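Local coordinates for protein putative fructose-aminoacid-6-phosphate deglycase (Bacillus subtilis, PDB 3EUA) that converts a range of fructosamine 6-phosphates into glucose 6-phosphate and a free amino acid, at residues E191-I196 and G270-V275; V46-R49 and N55-L58; Y209-C214 and S305-L310; I105-K110 and Y138-Q143. All blocks are in the same frame, centred on the assembly; numbering follows the deposited sequence.

Contact 1: residues E191-I196 and G270-V275; sequences EKESII and GKKLTV
The carboxylate of Glu-193 is met at one oxygen, near its own plane: the ammonium of Lys-272 reaches OE2 from the syn side, the side turned toward OE1, and only 18° out of the carboxylate plane. NZ of Lys-272 gives OE2 of Glu-193 a hydrogen bond of 2.6 Å within a salt bridge, whereas OE1 of Glu-193 stays 3.5 Å from the same NZ, so the grip is one-pronged. The two side chains come from opposite directions. Lys-272 is extended beyond CG, while Glu-193 bends at chi2 (-63°) and so delivers its carboxylate to the end of that long arm. NZ of Lys-272 also bonds to Ser-243 O, which fixes the ammonium from a second quarter, and Glu-193 rests on Pro-245. With an alanine in place of Glu-193, Lys-272 would probably be left without this counter-charge, its long arm freer to swing. Lys-272 centres an inverse gamma turn leading into strand 273-277. The pair is thus a surface salt bridge between the approaches to strands 197-200 and 273-277, spanning the entry to strand 246-250, which lies between them in the parallel sheet of the second SIS domain.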
loop_
_atom_site.group_PDB
_atom_site.type_symbol
_atom_site.label_atom_id
_atom_site.label_comp_id
_atom_site.label_asym_id
_atom_site.label_seq_id
_atom_site.Cartn_x
_atom_site.Cartn_y
_atom_site.Cartn_z
ATOM N N GLU A 191 19.732 7.135 -19.171
ATOM C CA GLU A 191 19.722 6.245 -20.336
ATOM C C GLU A 191 20.137 4.804 -19.991
ATOM O O GLU A 191 19.505 3.842 -20.460
ATOM C CB GLU A 191 20.664 6.738 -21.439
ATOM C CG GLU A 191 20.591 5.833 -22.698
ATOM C CD GLU A 191 21.711 6.040 -23.696
ATOM O OE1 GLU A 191 22.673 6.781 -23.389
ATOM O OE2 GLU A 191 21.649 5.403 -24.784
ATOM N N LYS A 192 21.187 4.670 -19.182
ATOM C CA LYS A 192 21.732 3.345 -18.846
ATOM C C LYS A 192 21.590 2.915 -17.378
ATOM O O LYS A 192 22.182 1.921 -16.991
ATOM C CB LYS A 192 23.196 3.305 -19.327
ATOM C CG LYS A 192 23.302 3.382 -20.864
ATOM C CD LYS A 192 24.701 3.539 -21.386
ATOM C CE LYS A 192 24.669 3.644 -22.897
ATOM N NZ LYS A 192 26.045 3.808 -23.463
ATOM N N GLU A 193 20.765 3.624 -16.593
ATOM C CA GLU A 193 20.537 3.285 -15.189
ATOM C C GLU A 193 19.611 2.084 -15.147
ATOM O O GLU A 193 18.536 2.122 -15.732
ATOM C CB GLU A 193 19.903 4.459 -14.427
ATOM C CG GLU A 193 20.811 5.650 -14.172
ATOM C CD GLU A 193 22.030 5.328 -13.283
ATOM O OE1 GLU A 193 22.090 4.261 -12.635
ATOM O OE2 GLU A 193 22.934 6.179 -13.203
ATOM N N SER A 194 20.016 1.030 -14.455
ATOM C CA SER A 194 19.205 -0.185 -14.381
ATOM C C SER A 194 18.073 -0.114 -13.350
ATOM O O SER A 194 17.082 -0.858 -13.481
ATOM C CB SER A 194 20.116 -1.370 -14.050
ATOM O OG SER A 194 20.689 -1.215 -12.760
ATOM N N ILE A 195 18.243 0.733 -12.324
ATOM C CA ILE A 195 17.254 0.898 -11.274
ATOM C C ILE A 195 17.046 2.369 -10.952
ATOM O O ILE A 195 17.991 3.136 -10.862
ATOM C CB ILE A 195 17.632 0.118 -9.964
ATOM C CG1 ILE A 195 16.499 0.234 -8.941
ATOM C CG2 ILE A 195 18.945 0.637 -9.395
ATOM C CD1 ILE A 195 16.575 -0.721 -7.755
ATOM N N ILE A 196 15.790 2.764 -10.795
ATOM C CA ILE A 196 15.471 4.141 -10.448
ATOM C C ILE A 196 14.328 4.096 -9.458
ATOM O O ILE A 196 13.247 3.578 -9.775
ATOM C CB ILE A 196 15.025 4.999 -11.640
ATOM C CG1 ILE A 196 16.089 5.039 -12.748
ATOM C CG2 ILE A 196 14.665 6.433 -11.127
ATOM C CD1 ILE A 196 15.600 5.674 -14.101
ATOM N N GLY A 270 22.791 11.181 -1.078
ATOM C CA GLY A 270 22.601 10.755 -2.437
ATOM C C GLY A 270 23.199 11.808 -3.327
ATOM O O GLY A 270 23.869 12.737 -2.859
ATOM N N LYS A 271 22.964 11.649 -4.628
ATOM C CA LYS A 271 23.452 12.594 -5.631
ATOM C C LYS A 271 22.591 12.588 -6.900
ATOM O O LYS A 271 22.205 13.637 -7.386
ATOM C CB LYS A 271 24.898 12.284 -6.030
ATOM C CG LYS A 271 25.484 13.197 -7.125
ATOM C CD LYS A 271 26.958 12.845 -7.405
ATOM N N LYS A 272 22.288 11.405 -7.429
ATOM C CA LYS A 272 21.488 11.293 -8.653
ATOM C C LYS A 272 20.016 11.458 -8.320
ATOM O O LYS A 272 19.228 10.507 -8.391
ATOM C CB LYS A 272 21.726 9.951 -9.351
ATOM C CG LYS A 272 23.180 9.675 -9.898
ATOM C CD LYS A 272 23.279 8.177 -10.280
ATOM C CE LYS A 272 24.596 7.688 -10.849
ATOM N NZ LYS A 272 24.552 6.191 -11.117
ATOM N N LEU A 273 19.641 12.680 -7.952
ATOM C CA LEU A 273 18.264 12.998 -7.536
ATOM C C LEU A 273 17.518 13.774 -8.603
ATOM O O LEU A 273 18.071 14.683 -9.208
ATOM C CB LEU A 273 18.273 13.867 -6.277
ATOM C CG LEU A 273 19.016 13.340 -5.057
ATOM C CD1 LEU A 273 18.778 14.262 -3.895
ATOM C CD2 LEU A 273 18.554 11.926 -4.699
ATOM N N THR A 274 16.274 13.375 -8.867
ATOM C CA THR A 274 15.437 14.069 -9.842
ATOM C C THR A 274 14.280 14.511 -9.012
ATOM O O THR A 274 13.439 13.685 -8.624
ATOM C CB THR A 274 14.998 13.153 -10.987
ATOM O OG1 THR A 274 16.157 12.771 -11.744
ATOM C CG2 THR A 274 14.084 13.880 -11.897
ATOM N N VAL A 275 14.216 15.807 -8.731
ATOM C CA VAL A 275 13.209 16.339 -7.830
ATOM C C VAL A 275 12.103 17.121 -8.543
ATOM O O VAL A 275 12.380 18.028 -9.314
ATOM C CB VAL A 275 13.862 17.300 -6.780
ATOM C CG1 VAL A 275 12.844 17.800 -5.775
ATOM C CG2 VAL A 275 15.049 16.612 -6.075
#

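Contact 2: residues V46-R49 and N55-L58; sequences VFDR and NSDL
Ser-56 and Phe-47 meet where strand 55-60 passes helix 41-50, and the serine torsion sets the polar part of the meeting: chi1 of 58° lodges OG between the backbone N and the carbonyl carbon, on the side of the helix. Asp-48, with CG anti to its carbonyl carbon (chi1 -74°), swings its carboxylate toward the same serine although its CB does not start out that way. CB of Phe-47 lies 3.7 Å from OG of Ser-56 and 3.8 Å from CB of Ser-56, so the serine packs against the root of the phenylalanine side chain and meets the ring only obliquely. OD1 of Asp-48 stands 3.4 Å from OG of Ser-56, at an angle too poor for a hydrogen bond. Helix 41-50 connects the neighbouring parallel strands 27-32 and 55-60, a beta-alpha-beta crossover at one edge of the first SIS domain's sheet, and Phe-47 also reaches Val-28 on the inner strand and Val-145 on helix 137-153. What joins the polar ends is Lys-44, one turn back: its NZ forms a salt bridge with OD1 of Asp-48 and a hydrogen bond with OG of Ser-56. The other carboxylate oxygen of this buried aspartate, OD2 of Asp-48, is taken by Tyr-59 OH and Arg-67 NH1 of the second subunit. A water 3.1 Å from OG of Ser-56 adds a weak bond, 3.4 Å, to the backbone O of Phe-47.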
loop_
_atom_site.group_PDB
_atom_site.type_symbol
_atom_site.label_atom_id
_atom_site.label_comp_id
_atom_site.label_asym_id
_atom_site.label_seq_id
_atom_site.Cartn_x
_atom_site.Cartn_y
_atom_site.Cartn_z
ATOM N N VAL A 46 -8.395 12.106 -0.267
ATOM C CA VAL A 46 -9.523 13.032 -0.170
ATOM C C VAL A 46 -10.559 12.500 0.809
ATOM O O VAL A 46 -10.969 13.194 1.739
ATOM C CB VAL A 46 -10.170 13.325 -1.570
ATOM C CG1 VAL A 46 -11.475 14.113 -1.448
ATOM C CG2 VAL A 46 -9.191 14.099 -2.468
ATOM N N PHE A 47 -10.992 11.264 0.622
ATOM C CA PHE A 47 -11.948 10.674 1.555
ATOM C C PHE A 47 -11.451 10.682 2.988
ATOM O O PHE A 47 -12.223 10.973 3.903
ATOM C CB PHE A 47 -12.353 9.241 1.155
ATOM C CG PHE A 47 -13.636 9.181 0.431
ATOM C CD1 PHE A 47 -13.713 9.469 -0.914
ATOM C CD2 PHE A 47 -14.812 8.887 1.123
ATOM C CE1 PHE A 47 -14.938 9.442 -1.578
ATOM C CE2 PHE A 47 -16.020 8.855 0.457
ATOM C CZ PHE A 47 -16.080 9.149 -0.890
ATOM N N ASP A 48 -10.179 10.363 3.200
ATOM C CA ASP A 48 -9.627 10.372 4.571
ATOM C C ASP A 48 -9.674 11.740 5.227
ATOM O O ASP A 48 -9.933 11.839 6.413
ATOM C CB ASP A 48 -8.190 9.807 4.622
ATOM C CG ASP A 48 -8.145 8.296 4.458
ATOM O OD1 ASP A 48 -9.201 7.617 4.575
ATOM O OD2 ASP A 48 -7.040 7.772 4.228
ATOM N N ARG A 49 -9.427 12.788 4.451
ATOM C CA ARG A 49 -9.451 14.170 4.967
ATOM C C ARG A 49 -10.839 14.830 5.000
ATOM O O ARG A 49 -11.066 15.764 5.780
ATOM C CB ARG A 49 -8.536 15.026 4.096
ATOM C CG ARG A 49 -7.067 14.773 4.289
ATOM C CD ARG A 49 -6.448 15.700 5.329
ATOM N NE ARG A 49 -7.141 15.711 6.610
ATOM C CZ ARG A 49 -7.871 16.698 7.124
ATOM N NH1 ARG A 49 -8.055 17.863 6.505
ATOM N NH2 ARG A 49 -8.407 16.530 8.326
ATOM N N ASN A 55 -16.639 5.117 5.080
ATOM C CA ASN A 55 -15.431 4.304 5.127
ATOM C C ASN A 55 -14.905 4.157 3.712
ATOM O O ASN A 55 -15.687 3.903 2.810
ATOM C CB ASN A 55 -15.793 2.912 5.689
ATOM C CG ASN A 55 -14.641 1.919 5.667
ATOM O OD1 ASN A 55 -13.620 2.096 4.972
ATOM N ND2 ASN A 55 -14.804 0.839 6.436
ATOM N N SER A 56 -13.604 4.338 3.512
ATOM C CA SER A 56 -12.986 4.171 2.197
ATOM C C SER A 56 -11.891 3.101 2.246
ATOM O O SER A 56 -11.103 3.047 3.207
ATOM C CB SER A 56 -12.366 5.486 1.686
ATOM O OG SER A 56 -11.384 5.993 2.598
ATOM N N ASP A 57 -11.871 2.228 1.239
ATOM C CA ASP A 57 -10.832 1.222 1.087
ATOM C C ASP A 57 -10.421 1.171 -0.399
ATOM O O ASP A 57 -11.172 1.569 -1.285
ATOM C CB ASP A 57 -11.256 -0.156 1.600
ATOM C CG ASP A 57 -11.215 -0.277 3.112
ATOM O OD1 ASP A 57 -10.123 -0.179 3.692
ATOM O OD2 ASP A 57 -12.265 -0.557 3.723
ATOM N N LEU A 58 -9.195 0.733 -0.641
ATOM C CA LEU A 58 -8.648 0.647 -1.978
ATOM C C LEU A 58 -7.971 -0.663 -2.167
ATOM O O LEU A 58 -7.161 -1.060 -1.335
ATOM C CB LEU A 58 -7.640 1.776 -2.172
ATOM C CG LEU A 58 -6.994 2.001 -3.550
ATOM C CD1 LEU A 58 -6.675 3.448 -3.731
ATOM C CD2 LEU A 58 -5.730 1.200 -3.771
HETATM O O HOH W 1 -13.002 7.750 4.542
#

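Contact 3: residues Y209-C214 and S305-L310; sequences YSYSIC and SYADEL
This is a helix-to-helix contact inside the second SIS domain, made by one long aromatic side chain that bridges helix 205-220 and helix 288-313. The backbones stay well apart, with CA of Tyr-211 8.6 Å from CA of Ala-307, and the phenol of Tyr-211 fills the distance. Its CG is swung anti to the backbone N, though well off the ideal (chi1 -153°), and the ring points straight out from its helix so that OH arrives end-on at the turn carrying Tyr-306 and Ala-307. OH of Tyr-211 lies 3.6 Å from CB of Tyr-306 and 3.8 Å from CB of Ala-307. Behind it, CE1 of Tyr-211 touches CB of Ala-307 at 4.2 Å, the methyl meeting the ring obliquely; its small size lets the phenol come close to the helix backbone. Although OH of Tyr-211 is only 3.2 Å from N of Ala-307, the angle rules out a hydrogen bond. The hydroxyl instead makes a weak one to Leu-303 O, one turn earlier on the same helix. Tyr-306 lends only its CB here: its ring leads away to Phe-186 and to Thr-274. Ala-307 also packs on Ile-215, a turn beyond Tyr-211. The chemistry is therefore van der Waals contact with a weak polar tether: the buried phenol oxygen finds a partner in a helix carbonyl, and shape accounts for more of the fit than hydrogen bonding does.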
loop_
_atom_site.group_PDB
_atom_site.type_symbol
_atom_site.label_atom_id
_atom_site.label_comp_id
_atom_site.label_asym_id
_atom_site.label_seq_id
_atom_site.Cartn_x
_atom_site.Cartn_y
_atom_site.Cartn_z
ATOM N N TYR A 209 4.029 5.472 -7.324
ATOM C CA TYR A 209 3.770 4.040 -7.555
ATOM C C TYR A 209 3.561 3.761 -9.040
ATOM O O TYR A 209 4.171 2.832 -9.617
ATOM C CB TYR A 209 2.585 3.583 -6.695
ATOM C CG TYR A 209 2.131 2.147 -6.929
ATOM C CD1 TYR A 209 2.917 1.055 -6.501
ATOM C CD2 TYR A 209 0.921 1.874 -7.506
ATOM C CE1 TYR A 209 2.492 -0.244 -6.694
ATOM C CE2 TYR A 209 0.493 0.556 -7.719
ATOM C CZ TYR A 209 1.273 -0.491 -7.296
ATOM O OH TYR A 209 0.854 -1.806 -7.528
ATOM N N SER A 210 2.705 4.558 -9.681
ATOM C CA SER A 210 2.434 4.373 -11.110
ATOM C C SER A 210 3.707 4.562 -11.912
ATOM O O SER A 210 4.008 3.818 -12.839
ATOM C CB SER A 210 1.386 5.390 -11.573
ATOM O OG SER A 210 0.938 5.020 -12.862
ATOM N N TYR A 211 4.490 5.570 -11.576
ATOM C CA TYR A 211 5.723 5.783 -12.365
ATOM C C TYR A 211 6.609 4.577 -12.245
ATOM O O TYR A 211 7.250 4.164 -13.220
ATOM C CB TYR A 211 6.499 7.002 -11.924
ATOM C CG TYR A 211 7.334 7.601 -13.028
ATOM C CD1 TYR A 211 6.741 8.348 -14.009
ATOM C CD2 TYR A 211 8.690 7.445 -13.068
ATOM C CE1 TYR A 211 7.467 8.899 -15.039
ATOM C CE2 TYR A 211 9.449 8.024 -14.095
ATOM C CZ TYR A 211 8.814 8.758 -15.065
ATOM O OH TYR A 211 9.513 9.320 -16.094
ATOM N N SER A 212 6.683 4.012 -11.044
ATOM C CA SER A 212 7.519 2.831 -10.817
ATOM C C SER A 212 7.036 1.590 -11.550
ATOM O O SER A 212 7.791 0.971 -12.328
ATOM C CB SER A 212 7.630 2.488 -9.315
ATOM O OG SER A 212 8.424 3.454 -8.611
ATOM N N ILE A 213 5.779 1.243 -11.339
ATOM C CA ILE A 213 5.277 -0.009 -11.906
ATOM C C ILE A 213 4.881 0.029 -13.389
ATOM O O ILE A 213 5.065 -0.961 -14.081
ATOM C CB ILE A 213 4.143 -0.627 -11.048
ATOM C CG1 ILE A 213 2.907 0.271 -11.029
ATOM C CG2 ILE A 213 4.681 -0.976 -9.631
ATOM C CD1 ILE A 213 1.617 -0.513 -10.895
ATOM N N CYS A 214 4.402 1.183 -13.847
ATOM C CA CYS A 214 3.966 1.408 -15.223
ATOM C C CYS A 214 5.040 2.009 -16.122
ATOM O O CYS A 214 5.473 1.381 -17.053
ATOM C CB CYS A 214 2.731 2.287 -15.227
ATOM S SG CYS A 214 1.350 1.483 -14.372
ATOM N N SER A 305 6.090 13.683 -19.340
ATOM C CA SER A 305 7.022 14.284 -20.285
ATOM C C SER A 305 8.429 13.718 -20.064
ATOM O O SER A 305 9.197 13.552 -21.013
ATOM C CB SER A 305 6.976 15.813 -20.188
ATOM O OG SER A 305 7.467 16.272 -18.948
ATOM N N TYR A 306 8.751 13.394 -18.804
ATOM C CA TYR A 306 10.034 12.796 -18.462
ATOM C C TYR A 306 10.094 11.406 -19.088
ATOM O O TYR A 306 11.120 11.033 -19.651
ATOM C CB TYR A 306 10.241 12.714 -16.944
ATOM C CG TYR A 306 10.694 13.987 -16.229
ATOM C CD1 TYR A 306 10.004 15.187 -16.365
ATOM C CD2 TYR A 306 11.787 13.961 -15.355
ATOM C CE1 TYR A 306 10.409 16.333 -15.693
ATOM C CE2 TYR A 306 12.195 15.098 -14.674
ATOM C CZ TYR A 306 11.506 16.282 -14.840
ATOM O OH TYR A 306 11.926 17.411 -14.151
ATOM N N ALA A 307 8.990 10.667 -19.001
ATOM C CA ALA A 307 8.872 9.317 -19.578
ATOM C C ALA A 307 9.079 9.326 -21.088
ATOM O O ALA A 307 9.797 8.483 -21.618
ATOM C CB ALA A 307 7.506 8.703 -19.218
ATOM N N ASP A 308 8.456 10.288 -21.768
ATOM C CA ASP A 308 8.568 10.446 -23.222
ATOM C C ASP A 308 10.000 10.652 -23.667
ATOM O O ASP A 308 10.437 10.000 -24.623
ATOM C CB ASP A 308 7.689 11.607 -23.729
ATOM C CG ASP A 308 6.184 11.294 -23.685
ATOM O OD1 ASP A 308 5.767 10.099 -23.698
ATOM O OD2 ASP A 308 5.393 12.270 -23.699
ATOM N N GLU A 309 10.723 11.525 -22.957
ATOM C CA GLU A 309 12.138 11.785 -23.238
ATOM C C GLU A 309 13.035 10.556 -22.981
ATOM O O GLU A 309 13.969 10.266 -23.749
ATOM C CB GLU A 309 12.664 12.954 -22.383
ATOM C CG GLU A 309 12.052 14.308 -22.662
ATOM C CD GLU A 309 12.339 14.851 -24.068
ATOM O OE1 GLU A 309 13.348 14.472 -24.713
ATOM O OE2 GLU A 309 11.554 15.694 -24.529
ATOM N N LEU A 310 12.750 9.865 -21.885
ATOM C CA LEU A 310 13.498 8.685 -21.496
ATOM C C LEU A 310 13.339 7.596 -22.550
ATOM O O LEU A 310 14.335 7.006 -22.977
ATOM C CB LEU A 310 13.025 8.201 -20.122
ATOM C CG LEU A 310 13.754 7.012 -19.525
ATOM C CD1 LEU A 310 15.248 7.273 -19.319
ATOM C CD2 LEU A 310 13.085 6.590 -18.197
#

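Contact 4: residues I105-K110 and Y138-Q143; sequences IAMTFK and YGVLYQ
Met-107, present as selenomethionine, lays its end against Val-140 and Leu-141, and the closest contacts between strand and helix run through SE and CE. The methyl CE of Met-107 presses on CG1 of Val-140 at 3.4 Å, tighter than usual for two carbons, and lies 3.5 Å from the backbone N of Leu-141. SE of Met-107 sits 3.6 Å from CB of Leu-141 and 4.0 Å from CD1 of the same residue. The chain runs outward from the strand and then bends at chi3 (60°), which turns CE in against the helix, onto CG1 of Val-140 and the backbone N of Leu-141. Met-107 and Val-140 lie alongside one another with reversed headings, while the Leu-141 side chain is roughly perpendicular to the methionine. In Val-140, CG1 lies anti to the backbone N (chi1 165°), and this puts that branch against the methyl.

Further out, Met-107 is fixed through the backbone, hydrogen-bonded to Leu-80 on the adjoining strand, and its side chain also touches Cys-81. Leu-141 leans on Ile-79 of that same strand and on Met-40 and Ser-43. Strand 103-108 lies between strands 76-82 and 121-124 in the parallel sheet of the first SIS domain. Tyr-138 and Tyr-142 point away from Met-107, and Tyr-142 also packs on helix 41-50: helix 137-153 lies on the sheet beside helix 41-50, and its far side is met by helix 288-313.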
loop_
_atom_site.group_PDB
_atom_site.type_symbol
_atom_site.label_atom_id
_atom_site.label_comp_id
_atom_site.label_asym_id
_atom_site.label_seq_id
_atom_site.Cartn_x
_atom_site.Cartn_y
_atom_site.Cartn_z
ATOM N N ILE A 105 -20.003 2.186 -10.215
ATOM C CA ILE A 105 -19.752 3.161 -11.244
ATOM C C ILE A 105 -18.372 2.844 -11.818
ATOM O O ILE A 105 -17.411 2.729 -11.075
ATOM C CB ILE A 105 -19.826 4.598 -10.721
ATOM C CG1 ILE A 105 -19.534 5.556 -11.880
ATOM C CG2 ILE A 105 -18.841 4.772 -9.541
ATOM C CD1 ILE A 105 -19.981 7.008 -11.690
ATOM N N ALA A 106 -18.301 2.683 -13.138
ATOM C CA ALA A 106 -17.077 2.378 -13.810
ATOM C C ALA A 106 -16.654 3.516 -14.708
ATOM O O ALA A 106 -17.497 4.111 -15.391
ATOM C CB ALA A 106 -17.268 1.086 -14.653
HETATM N N MSE A 107 -15.357 3.836 -14.656
HETATM C CA MSE A 107 -14.751 4.794 -15.529
HETATM C C MSE A 107 -14.007 4.007 -16.610
HETATM O O MSE A 107 -13.408 2.965 -16.317
HETATM C CB MSE A 107 -13.757 5.635 -14.784
HETATM C CG MSE A 107 -14.343 6.382 -13.641
HETATM SE SE MSE A 107 -12.915 7.359 -12.755
HETATM C CE MSE A 107 -12.459 8.304 -14.129
ATOM N N THR A 108 -14.064 4.466 -17.860
ATOM C CA THR A 108 -13.374 3.811 -18.923
ATOM C C THR A 108 -13.223 4.759 -20.111
ATOM O O THR A 108 -13.873 5.794 -20.174
ATOM C CB THR A 108 -14.146 2.541 -19.314
ATOM O OG1 THR A 108 -13.399 1.806 -20.284
ATOM C CG2 THR A 108 -15.585 2.878 -19.844
ATOM N N PHE A 109 -12.336 4.413 -21.027
ATOM C CA PHE A 109 -12.170 5.158 -22.262
ATOM C C PHE A 109 -13.093 4.535 -23.325
ATOM O O PHE A 109 -13.409 5.175 -24.330
ATOM C CB PHE A 109 -10.687 5.096 -22.660
ATOM C CG PHE A 109 -10.336 5.850 -23.910
ATOM C CD1 PHE A 109 -10.476 7.214 -23.951
ATOM C CD2 PHE A 109 -9.787 5.192 -25.020
ATOM C CE1 PHE A 109 -10.128 7.932 -25.094
ATOM C CE2 PHE A 109 -9.434 5.883 -26.143
ATOM C CZ PHE A 109 -9.609 7.268 -26.189
ATOM N N LYS A 110 -13.571 3.314 -23.070
ATOM C CA LYS A 110 -14.418 2.590 -24.036
ATOM C C LYS A 110 -15.793 2.213 -23.482
ATOM O O LYS A 110 -15.913 1.247 -22.741
ATOM C CB LYS A 110 -13.659 1.382 -24.537
ATOM C CG LYS A 110 -12.359 1.833 -25.144
ATOM C CD LYS A 110 -11.739 0.829 -26.002
ATOM C CE LYS A 110 -10.435 1.354 -26.527
ATOM N NZ LYS A 110 -9.892 0.414 -27.495
ATOM N N TYR A 138 -8.110 11.219 -14.191
ATOM C CA TYR A 138 -8.037 11.870 -12.877
ATOM C C TYR A 138 -9.151 12.916 -12.671
ATOM O O TYR A 138 -9.682 13.080 -11.531
ATOM C CB TYR A 138 -6.708 12.556 -12.705
ATOM C CG TYR A 138 -5.524 11.688 -12.285
ATOM C CD1 TYR A 138 -5.339 11.361 -10.951
ATOM C CD2 TYR A 138 -4.548 11.310 -13.198
ATOM C CE1 TYR A 138 -4.258 10.622 -10.524
ATOM C CE2 TYR A 138 -3.419 10.557 -12.777
ATOM C CZ TYR A 138 -3.296 10.210 -11.438
ATOM O OH TYR A 138 -2.215 9.481 -11.003
ATOM N N GLY A 139 -9.497 13.637 -13.748
ATOM C CA GLY A 139 -10.540 14.678 -13.684
ATOM C C GLY A 139 -11.889 14.115 -13.377
ATOM O O GLY A 139 -12.561 14.566 -12.456
ATOM N N VAL A 140 -12.277 13.109 -14.154
ATOM C CA VAL A 140 -13.584 12.458 -14.015
ATOM C C VAL A 140 -13.702 11.788 -12.662
ATOM O O VAL A 140 -14.745 11.823 -12.053
ATOM C CB VAL A 140 -13.825 11.440 -15.187
ATOM C CG1 VAL A 140 -14.975 10.485 -14.898
ATOM C CG2 VAL A 140 -14.044 12.192 -16.541
ATOM N N LEU A 141 -12.614 11.187 -12.199
ATOM C CA LEU A 141 -12.604 10.525 -10.892
ATOM C C LEU A 141 -12.911 11.535 -9.791
ATOM O O LEU A 141 -13.720 11.265 -8.891
ATOM C CB LEU A 141 -11.264 9.836 -10.644
ATOM C CG LEU A 141 -11.061 9.148 -9.281
ATOM C CD1 LEU A 141 -12.291 8.361 -8.884
ATOM C CD2 LEU A 141 -9.813 8.243 -9.349
ATOM N N TYR A 142 -12.270 12.686 -9.838
ATOM C CA TYR A 142 -12.566 13.729 -8.863
ATOM C C TYR A 142 -13.997 14.307 -8.992
ATOM O O TYR A 142 -14.609 14.687 -7.997
ATOM C CB TYR A 142 -11.520 14.858 -8.868
ATOM C CG TYR A 142 -10.278 14.634 -8.027
ATOM C CD1 TYR A 142 -10.208 13.628 -7.042
ATOM C CD2 TYR A 142 -9.265 15.593 -8.028
ATOM C CE1 TYR A 142 -9.086 13.496 -6.215
ATOM C CE2 TYR A 142 -8.122 15.476 -7.190
ATOM C CZ TYR A 142 -8.044 14.421 -6.308
ATOM O OH TYR A 142 -6.965 14.306 -5.492
ATOM N N GLN A 143 -14.537 14.406 -10.197
ATOM C CA GLN A 143 -15.934 14.836 -10.334
ATOM C C GLN A 143 -16.837 13.887 -9.522
ATOM O O GLN A 143 -17.729 14.323 -8.758
ATOM C CB GLN A 143 -16.360 14.840 -11.805
ATOM C CG GLN A 143 -15.639 15.826 -12.722
ATOM C CD GLN A 143 -16.045 15.660 -14.181
ATOM O OE1 GLN A 143 -17.197 15.379 -14.473
ATOM N NE2 GLN A 143 -15.102 15.862 -15.102
#

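How the contacts relate
Contact 1 is the surface member of the set, a charged pair at the edge of the second SIS sheet, just ahead of its outer strand, while contacts 2, 3 and 4 are buried. Contacts 2 and 4 each set a helix against the sheet of the first SIS domain, and they touch where CG2 of Val-46 meets OH of Tyr-142 at 3.8 Å; contact 4 is purely apolar, whereas contact 2, at the subunit interface, carries charge and water. Contacts 1 and 3 share the second domain and meet through CG2 of Thr-274 and CE2 of Tyr-306, 3.6 Å apart. Contact 3, joining two helices by a phenol with a weak hydrogen bond, stands in character between charged contact 1 and apolar contact 4.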